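Local coordinates for flavin adenine dinucleotide synthase (Saccharomyces cerevisiae, PDB 2WSI), which transfers the adenylyl group of ATP to flavin mononucleotide, forming the coenzyme FAD and releasing diphosphate, at residues A[146-151]-A[183-188]; A[54-59]-A[160-165]. One frame throughout, in Å; residues are numbered along the deposited sequence.

Overall arrangement
Two neighbouring contacts, their centres about 13 Å apart, illustrate how one dinucleotide site is assembled from distant parts of a chain. Contact 2 joins the adjacent parallel strands 56-59 and 160-162 within the six-stranded sheet; its residues bond to the ribose on the adenine side of FAD and also touch the flavin through Ile163. Contact 1 sets helix 144-154 against the loop before strand 189-191 and supplies aromatic side chains around the flavin. Along the chain the segments alternate: 54-59, 146-151, 160-165, 183-188. Helix 144-154 leads into strand 160-162 and lies over the sheet, where Phe148 and Phe188 pack on Ile161 and Phe151 meets Ser57. The sheet thus backs the aromatic flavin site.

Contact 1 of 2, residues A[146-151]-A[183-188]; sequences DAFRDF and SNWPDF. With FAD (flavin-adenine dinucleotide), chain C.
The flavin end of the FAD site is built here from aromatic side chains of helix 144-154, Phe148, and of the loop between strands 178-180 and 189-191, Trp185 and Phe188. Phe148 meets the six-membered ring of Trp185 with the two planes turned 40° to each other, CD1 of Phe148 lying 3.8 Å from CZ3 of Trp185 and coming to the indole at its edge, near the plane. The isoalloxazine covers one face of the indole, with N5 over the centre of the Trp185 ring, 3.3 Å above its plane. Phe148 meets a methyl group of the flavin: FAD C7M lies over one face of its ring, displaced toward the rim, 3.7 Å from CZ. Phe188 instead turns an edge to the flavin, with CZ 3.7 Å from FAD C6, while its CE2 just reaches CB of Phe148.

Away from the ligand, Pro186 sets its ring against the helix, CG 3.5 Å from CA of Arg149. Arg149 CG stands anti to the backbone N (chi1 -171°); farther out the chain bends at chi3, and Pro186 CG lies over one face of the guanidinium, displaced toward its rim. NH2 of Arg149 reaches the carbonyl O of Asn184 at the edge of the guanidinium in a fairly straight but weak hydrogen bond of 3.3 Å; a long salt bridge to Asp146 OD1 uses the same nitrogen. The polar link is thus slight and peripheral, and the loop meets the helix chiefly through apolar surfaces. Trp185 lies face-on to the isoalloxazine from C6 to C4, and Phe148 and Phe188 add van der Waals contacts at C7M and C6.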
loop_
_atom_site.group_PDB
_atom_site.type_symbol
_atom_site.label_atom_id
_atom_site.label_comp_id
_atom_site.label_asym_id
_atom_site.label_seq_id
_atom_site.Cartn_x
_atom_site.Cartn_y
_atom_site.Cartn_z
ATOM N N ASP A 146 -8.632 -1.017 19.642
ATOM C CA ASP A 146 -9.740 -0.208 20.153
ATOM C C ASP A 146 -10.249 0.732 19.065
ATOM O O ASP A 146 -11.451 0.955 18.930
ATOM C CB ASP A 146 -9.321 0.589 21.398
ATOM C CG ASP A 146 -8.866 -0.313 22.559
ATOM O OD1 ASP A 146 -9.546 -1.319 22.863
ATOM O OD2 ASP A 146 -7.818 -0.006 23.165
ATOM N N ALA A 147 -9.334 1.288 18.295
ATOM C CA ALA A 147 -9.713 2.124 17.159
ATOM C C ALA A 147 -10.669 1.362 16.226
ATOM O O ALA A 147 -11.672 1.917 15.744
ATOM C CB ALA A 147 -8.469 2.575 16.394
ATOM N N PHE A 148 -10.378 0.089 15.969
ATOM C CA PHE A 148 -11.252 -0.669 15.077
ATOM C C PHE A 148 -12.526 -1.100 15.787
ATOM O O PHE A 148 -13.580 -1.224 15.158
ATOM C CB PHE A 148 -10.514 -1.843 14.418
ATOM C CG PHE A 148 -9.735 -1.421 13.208
ATOM C CD1 PHE A 148 -8.438 -0.952 13.336
ATOM C CD2 PHE A 148 -10.325 -1.434 11.942
ATOM C CE1 PHE A 148 -7.725 -0.500 12.227
ATOM C CE2 PHE A 148 -9.612 -0.989 10.819
ATOM C CZ PHE A 148 -8.302 -0.530 10.970
ATOM N N ARG A 149 -12.463 -1.276 17.103
ATOM C CA ARG A 149 -13.680 -1.636 17.815
ATOM C C ARG A 149 -14.665 -0.490 17.667
ATOM O O ARG A 149 -15.845 -0.721 17.407
ATOM C CB ARG A 149 -13.425 -1.943 19.293
ATOM C CG ARG A 149 -14.645 -2.537 19.986
ATOM C CD ARG A 149 -14.374 -2.810 21.457
ATOM N NE ARG A 149 -12.987 -3.222 21.661
ATOM C CZ ARG A 149 -12.533 -4.454 21.461
ATOM N NH1 ARG A 149 -13.358 -5.417 21.058
ATOM N NH2 ARG A 149 -11.251 -4.722 21.669
ATOM N N ASP A 150 -14.177 0.744 17.802
ATOM C CA ASP A 150 -15.046 1.918 17.676
ATOM C C ASP A 150 -15.590 2.004 16.253
ATOM O O ASP A 150 -16.754 2.310 16.066
ATOM C CB ASP A 150 -14.310 3.215 18.005
ATOM C CG ASP A 150 -13.907 3.306 19.468
ATOM O OD1 ASP A 150 -14.471 2.561 20.305
ATOM O OD2 ASP A 150 -13.025 4.141 19.781
ATOM N N PHE A 151 -14.740 1.708 15.266
ATOM C CA PHE A 151 -15.126 1.772 13.858
ATOM C C PHE A 151 -16.287 0.814 13.589
ATOM O O PHE A 151 -17.289 1.199 12.980
ATOM C CB PHE A 151 -13.924 1.451 12.945
ATOM C CG PHE A 151 -14.292 1.327 11.468
ATOM C CD1 PHE A 151 -14.667 2.447 10.732
ATOM C CD2 PHE A 151 -14.264 0.093 10.830
ATOM C CE1 PHE A 151 -15.011 2.343 9.392
ATOM C CE2 PHE A 151 -14.610 -0.017 9.484
ATOM C CZ PHE A 151 -14.972 1.121 8.761
ATOM N N SER A 183 -9.132 -13.010 19.536
ATOM C CA SER A 183 -10.201 -12.712 20.501
ATOM C C SER A 183 -9.951 -11.392 21.218
ATOM O O SER A 183 -10.867 -10.784 21.782
ATOM C CB SER A 183 -10.348 -13.855 21.499
ATOM O OG SER A 183 -9.076 -14.317 21.903
ATOM N N ASN A 184 -8.697 -10.963 21.181
ATOM C CA ASN A 184 -8.307 -9.608 21.542
ATOM C C ASN A 184 -9.095 -8.559 20.735
ATOM O O ASN A 184 -9.494 -7.510 21.237
ATOM C CB ASN A 184 -6.805 -9.486 21.250
ATOM C CG ASN A 184 -6.252 -8.097 21.506
ATOM O OD1 ASN A 184 -6.963 -7.185 21.934
ATOM N ND2 ASN A 184 -4.958 -7.932 21.250
ATOM N N TRP A 185 -9.330 -8.861 19.472
ATOM C CA TRP A 185 -9.882 -7.886 18.533
ATOM C C TRP A 185 -11.395 -8.040 18.376
ATOM O O TRP A 185 -11.959 -9.052 18.745
ATOM C CB TRP A 185 -9.192 -8.065 17.183
ATOM C CG TRP A 185 -7.892 -7.388 17.102
ATOM C CD1 TRP A 185 -6.748 -7.708 17.783
ATOM C CD2 TRP A 185 -7.573 -6.245 16.292
ATOM N NE1 TRP A 185 -5.737 -6.836 17.444
ATOM C CE2 TRP A 185 -6.216 -5.930 16.532
ATOM C CE3 TRP A 185 -8.297 -5.469 15.381
ATOM C CZ2 TRP A 185 -5.571 -4.869 15.898
ATOM C CZ3 TRP A 185 -7.654 -4.402 14.748
ATOM C CH2 TRP A 185 -6.304 -4.115 15.014
ATOM N N PRO A 186 -12.060 -7.028 17.810
ATOM C CA PRO A 186 -13.469 -7.191 17.469
ATOM C C PRO A 186 -13.613 -8.220 16.341
ATOM O O PRO A 186 -12.658 -8.417 15.598
ATOM C CB PRO A 186 -13.887 -5.796 16.978
ATOM C CG PRO A 186 -12.695 -4.925 17.059
ATOM C CD PRO A 186 -11.499 -5.757 17.330
ATOM N N ASP A 187 -14.768 -8.860 16.199
ATOM C CA ASP A 187 -14.927 -9.892 15.176
ATOM C C ASP A 187 -15.160 -9.299 13.782
ATOM O O ASP A 187 -16.160 -8.652 13.532
ATOM C CB ASP A 187 -16.098 -10.833 15.532
ATOM C CG ASP A 187 -16.164 -12.090 14.630
ATOM O OD1 ASP A 187 -15.311 -12.272 13.723
ATOM O OD2 ASP A 187 -17.087 -12.919 14.832
ATOM N N PHE A 188 -14.203 -9.499 12.889
ATOM C CA PHE A 188 -14.425 -9.298 11.456
ATOM C C PHE A 188 -13.395 -10.160 10.738
ATOM O O PHE A 188 -12.515 -10.732 11.380
ATOM C CB PHE A 188 -14.284 -7.827 11.025
ATOM C CG PHE A 188 -12.967 -7.180 11.404
ATOM C CD1 PHE A 188 -11.846 -7.328 10.613
ATOM C CD2 PHE A 188 -12.874 -6.378 12.542
ATOM C CE1 PHE A 188 -10.633 -6.728 10.956
ATOM C CE2 PHE A 188 -11.672 -5.764 12.896
ATOM C CZ PHE A 188 -10.550 -5.923 12.094
HETATM P PA FAD C . 1.466 -2.124 10.120
HETATM O O1A FAD C . 2.442 -0.981 10.181
HETATM O O2A FAD C . 0.607 -2.169 11.354
HETATM O O5B FAD C . 0.578 -2.141 8.763
HETATM C C5B FAD C . -0.091 -3.338 8.410
HETATM C C4B FAD C . -1.392 -2.973 7.688
HETATM O O4B FAD C . -2.351 -2.562 8.627
HETATM C C3B FAD C . -1.205 -1.803 6.743
HETATM O O3B FAD C . -0.813 -2.227 5.462
HETATM C C2B FAD C . -2.591 -1.185 6.733
HETATM O O2B FAD C . -3.427 -1.858 5.815
HETATM C C1B FAD C . -3.076 -1.451 8.134
HETATM N N9A FAD C . -2.765 -0.275 8.963
HETATM C C8A FAD C . -1.670 -0.060 9.762
HETATM N N7A FAD C . -1.799 1.154 10.363
HETATM C C5A FAD C . -2.959 1.710 9.925
HETATM C C6A FAD C . -3.580 2.914 10.186
HETATM N N6A FAD C . -3.061 3.826 11.029
HETATM N N1A FAD C . -4.783 3.162 9.593
HETATM C C2A FAD C . -5.382 2.260 8.739
HETATM N N3A FAD C . -4.741 1.077 8.451
HETATM C C4A FAD C . -3.568 0.811 9.067
HETATM N N1 FAD C . -3.140 -8.504 15.351
HETATM C C2 FAD C . -3.472 -9.642 16.040
HETATM O O2 FAD C . -2.641 -10.192 16.763
HETATM N N3 FAD C . -4.734 -10.170 15.929
HETATM C C4 FAD C . -5.681 -9.565 15.133
HETATM O O4 FAD C . -6.793 -10.101 15.071
HETATM C C4X FAD C . -5.350 -8.403 14.428
HETATM N N5 FAD C . -6.272 -7.758 13.609
HETATM C C5X FAD C . -5.923 -6.617 12.914
HETATM C C6 FAD C . -6.839 -5.962 12.090
HETATM C C7 FAD C . -6.467 -4.791 11.424
HETATM C C7M FAD C . -7.433 -4.057 10.540
HETATM C C8 FAD C . -5.177 -4.297 11.572
HETATM C C8M FAD C . -4.753 -3.057 10.843
HETATM C C9 FAD C . -4.269 -4.955 12.381
HETATM C C9A FAD C . -4.634 -6.100 13.060
HETATM N N10 FAD C . -3.712 -6.726 13.875
HETATM C C10 FAD C . -4.063 -7.886 14.536
HETATM C "C1'" FAD C . -2.318 -6.171 13.988
HETATM C "C2'" FAD C . -1.412 -6.762 12.887
HETATM O "O2'" FAD C . -1.451 -8.168 12.820
HETATM C "C3'" FAD C . 0.045 -6.324 13.018
HETATM O "O3'" FAD C . 0.626 -6.970 14.124
HETATM C "C4'" FAD C . 0.145 -4.820 13.185
HETATM O "O4'" FAD C . -0.651 -4.170 12.216
HETATM C "C5'" FAD C . 1.591 -4.356 13.005
HETATM O "O5'" FAD C . 2.161 -5.033 11.901
HETATM P P FAD C . 3.124 -4.261 10.865
HETATM O O1P FAD C . 3.970 -3.261 11.617
HETATM O O2P FAD C . 3.896 -5.257 10.030
HETATM O O3P FAD C . 2.211 -3.492 9.808
#

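Contact 2 of 2, residues A[54-59]-A[160-165]; sequences GEISFS and AIVIGI. With FAD (flavin-adenine dinucleotide), chain C.
The carbonyl O of Val162 accepts two hydrogen bonds from Ser59, one from the backbone N at 2.9 Å and one from OG at 2.6 Å, the hydroxyl donor standing 21° off the carbonyl plane. OG sits between the backbone N and the carbonyl carbon (chi1 59°), a rotation that sends it to the carbonyl already bound by the backbone N of the same residue. Beyond this pair the ribose takes over: FAD O2B gives a hydrogen bond to Ser59 O and receives an almost straight one, 177°, from Gly164 N. Gly164, which has no side chain, lies directly against the sugar.

Further back, Val162 N and Ser57 N bond to Ser57 O and Ala160 O, and Ala160 N reaches Glu55 O, the parallel pairing of two neighbouring strands. These lie inside the sheet of the PAPS reductase-type nucleotide-binding domain, and the FAD is met where the strands give way to loops.

On the face that carries Ile56, Phe58 and Val162, covered by helix 64-87, the valine straddles its neighbours: CG2 presses on Ile56 CG2 at a tight 3.5 Å, and CG1 meets Phe58 CE1 at 3.6 Å. The other face bears Ile161, whose CG2 lies 3.9 Å from Ser59 CB, with Phe148 and Phe151 of helix 144-154 packed over it. Past the paired strands, Ile163 CD1 touches FAD C7 at 3.5 Å.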
loop_
_atom_site.group_PDB
_atom_site.type_symbol
_atom_site.label_atom_id
_atom_site.label_comp_id
_atom_site.label_asym_id
_atom_site.label_seq_id
_atom_site.Cartn_x
_atom_site.Cartn_y
_atom_site.Cartn_z
ATOM N N GLY A 54 -19.945 -1.697 1.215
ATOM C CA GLY A 54 -19.588 -1.477 2.602
ATOM C C GLY A 54 -19.339 -2.745 3.409
ATOM O O GLY A 54 -18.937 -2.652 4.564
ATOM N N GLU A 55 -19.585 -3.912 2.827
ATOM C CA GLU A 55 -19.307 -5.163 3.536
ATOM C C GLU A 55 -17.818 -5.233 3.810
ATOM O O GLU A 55 -17.379 -5.809 4.817
ATOM C CB GLU A 55 -19.716 -6.400 2.714
ATOM C CG GLU A 55 -21.213 -6.543 2.532
ATOM C CD GLU A 55 -21.602 -7.737 1.649
ATOM O OE1 GLU A 55 -20.740 -8.564 1.339
ATOM O OE2 GLU A 55 -22.775 -7.851 1.264
ATOM N N ILE A 56 -17.051 -4.667 2.886
ATOM C CA ILE A 56 -15.600 -4.625 3.022
ATOM C C ILE A 56 -15.144 -3.193 3.158
ATOM O O ILE A 56 -15.472 -2.380 2.310
ATOM C CB ILE A 56 -14.890 -5.175 1.777
ATOM C CG1 ILE A 56 -15.277 -6.634 1.499
ATOM C CG2 ILE A 56 -13.373 -5.142 1.978
ATOM C CD1 ILE A 56 -14.676 -7.152 0.213
ATOM N N SER A 57 -14.328 -2.904 4.173
ATOM C CA SER A 57 -13.616 -1.644 4.216
ATOM C C SER A 57 -12.123 -1.883 3.993
ATOM O O SER A 57 -11.575 -2.881 4.441
ATOM C CB SER A 57 -13.782 -0.979 5.563
ATOM O OG SER A 57 -13.204 0.299 5.505
ATOM N N PHE A 58 -11.485 -0.971 3.287
ATOM C CA PHE A 58 -10.054 -1.069 2.997
ATOM C C PHE A 58 -9.293 -0.258 4.057
ATOM O O PHE A 58 -9.525 0.960 4.202
ATOM C CB PHE A 58 -9.795 -0.494 1.591
ATOM C CG PHE A 58 -8.431 -0.805 1.062
ATOM C CD1 PHE A 58 -8.256 -1.823 0.151
ATOM C CD2 PHE A 58 -7.325 -0.090 1.499
ATOM C CE1 PHE A 58 -6.978 -2.152 -0.323
ATOM C CE2 PHE A 58 -6.040 -0.409 1.046
ATOM C CZ PHE A 58 -5.864 -1.435 0.140
ATOM N N SER A 59 -8.413 -0.906 4.834
ATOM C CA SER A 59 -7.600 -0.134 5.788
ATOM C C SER A 59 -6.388 0.456 5.080
ATOM O O SER A 59 -5.519 -0.250 4.569
ATOM C CB SER A 59 -7.188 -0.930 7.044
ATOM O OG SER A 59 -6.431 -2.085 6.717
ATOM N N ALA A 160 -15.641 -7.426 6.786
ATOM C CA ALA A 160 -14.235 -7.767 6.467
ATOM C C ALA A 160 -13.447 -6.476 6.222
ATOM O O ALA A 160 -14.026 -5.469 5.820
ATOM C CB ALA A 160 -14.176 -8.645 5.226
ATOM N N ILE A 161 -12.152 -6.508 6.520
ATOM C CA ILE A 161 -11.276 -5.381 6.324
ATOM C C ILE A 161 -10.011 -5.823 5.589
ATOM O O ILE A 161 -9.394 -6.802 5.973
ATOM C CB ILE A 161 -10.906 -4.771 7.664
ATOM C CG1 ILE A 161 -12.222 -4.465 8.396
ATOM C CG2 ILE A 161 -10.035 -3.515 7.457
ATOM C CD1 ILE A 161 -12.180 -3.323 9.354
ATOM N N VAL A 162 -9.661 -5.096 4.532
ATOM C CA VAL A 162 -8.480 -5.389 3.748
ATOM C C VAL A 162 -7.283 -4.743 4.447
ATOM O O VAL A 162 -7.333 -3.580 4.798
ATOM C CB VAL A 162 -8.593 -4.797 2.318
ATOM C CG1 VAL A 162 -7.380 -5.216 1.483
ATOM C CG2 VAL A 162 -9.918 -5.219 1.621
ATOM N N ILE A 163 -6.187 -5.489 4.575
ATOM C CA ILE A 163 -5.032 -5.098 5.391
ATOM C C ILE A 163 -3.778 -5.395 4.571
ATOM O O ILE A 163 -3.622 -6.526 4.112
ATOM C CB ILE A 163 -4.952 -5.985 6.638
ATOM C CG1 ILE A 163 -6.254 -5.851 7.444
ATOM C CG2 ILE A 163 -3.713 -5.661 7.464
ATOM C CD1 ILE A 163 -6.379 -6.879 8.595
ATOM N N GLY A 164 -2.904 -4.402 4.395
ATOM C CA GLY A 164 -1.740 -4.560 3.528
ATOM C C GLY A 164 -0.531 -5.174 4.245
ATOM O O GLY A 164 0.614 -4.871 3.922
ATOM N N ILE A 165 -0.796 -6.046 5.202
ATOM C CA ILE A 165 0.259 -6.653 6.005
ATOM C C ILE A 165 1.081 -7.626 5.153
ATOM O O ILE A 165 0.570 -8.261 4.264
ATOM C CB ILE A 165 -0.359 -7.385 7.212
ATOM C CG1 ILE A 165 0.712 -7.861 8.206
ATOM C CG2 ILE A 165 -1.230 -8.524 6.732
ATOM C CD1 ILE A 165 0.127 -8.151 9.619
HETATM P PA FAD C . 1.466 -2.124 10.120
HETATM O O1A FAD C . 2.442 -0.981 10.181
HETATM O O2A FAD C . 0.607 -2.169 11.354
HETATM O O5B FAD C . 0.578 -2.141 8.763
HETATM C C5B FAD C . -0.091 -3.338 8.410
HETATM C C4B FAD C . -1.392 -2.973 7.688
HETATM O O4B FAD C . -2.351 -2.562 8.627
HETATM C C3B FAD C . -1.205 -1.803 6.743
HETATM O O3B FAD C . -0.813 -2.227 5.462
HETATM C C2B FAD C . -2.591 -1.185 6.733
HETATM O O2B FAD C . -3.427 -1.858 5.815
HETATM C C1B FAD C . -3.076 -1.451 8.134
HETATM N N9A FAD C . -2.765 -0.275 8.963
HETATM C C8A FAD C . -1.670 -0.060 9.762
HETATM N N7A FAD C . -1.799 1.154 10.363
HETATM C C5A FAD C . -2.959 1.710 9.925
HETATM C C6A FAD C . -3.580 2.914 10.186
HETATM N N6A FAD C . -3.061 3.826 11.029
HETATM N N1A FAD C . -4.783 3.162 9.593
HETATM C C2A FAD C . -5.382 2.260 8.739
HETATM N N3A FAD C . -4.741 1.077 8.451
HETATM C C4A FAD C . -3.568 0.811 9.067
HETATM N N1 FAD C . -3.140 -8.504 15.351
HETATM C C2 FAD C . -3.472 -9.642 16.040
HETATM O O2 FAD C . -2.641 -10.192 16.763
HETATM N N3 FAD C . -4.734 -10.170 15.929
HETATM C C4 FAD C . -5.681 -9.565 15.133
HETATM O O4 FAD C . -6.793 -10.101 15.071
HETATM C C4X FAD C . -5.350 -8.403 14.428
HETATM N N5 FAD C . -6.272 -7.758 13.609
HETATM C C5X FAD C . -5.923 -6.617 12.914
HETATM C C6 FAD C . -6.839 -5.962 12.090
HETATM C C7 FAD C . -6.467 -4.791 11.424
HETATM C C7M FAD C . -7.433 -4.057 10.540
HETATM C C8 FAD C . -5.177 -4.297 11.572
HETATM C C8M FAD C . -4.753 -3.057 10.843
HETATM C C9 FAD C . -4.269 -4.955 12.381
HETATM C C9A FAD C . -4.634 -6.100 13.060
HETATM N N10 FAD C . -3.712 -6.726 13.875
HETATM C C10 FAD C . -4.063 -7.886 14.536
HETATM C "C1'" FAD C . -2.318 -6.171 13.988
HETATM C "C2'" FAD C . -1.412 -6.762 12.887
HETATM O "O2'" FAD C . -1.451 -8.168 12.820
HETATM C "C3'" FAD C . 0.045 -6.324 13.018
HETATM O "O3'" FAD C . 0.626 -6.970 14.124
HETATM C "C4'" FAD C . 0.145 -4.820 13.185
HETATM O "O4'" FAD C . -0.651 -4.170 12.216
HETATM C "C5'" FAD C . 1.591 -4.356 13.005
HETATM O "O5'" FAD C . 2.161 -5.033 11.901
HETATM P P FAD C . 3.124 -4.261 10.865
HETATM O O1P FAD C . 3.970 -3.261 11.617
HETATM O O2P FAD C . 3.896 -5.257 10.030
HETATM O O3P FAD C . 2.211 -3.492 9.808
#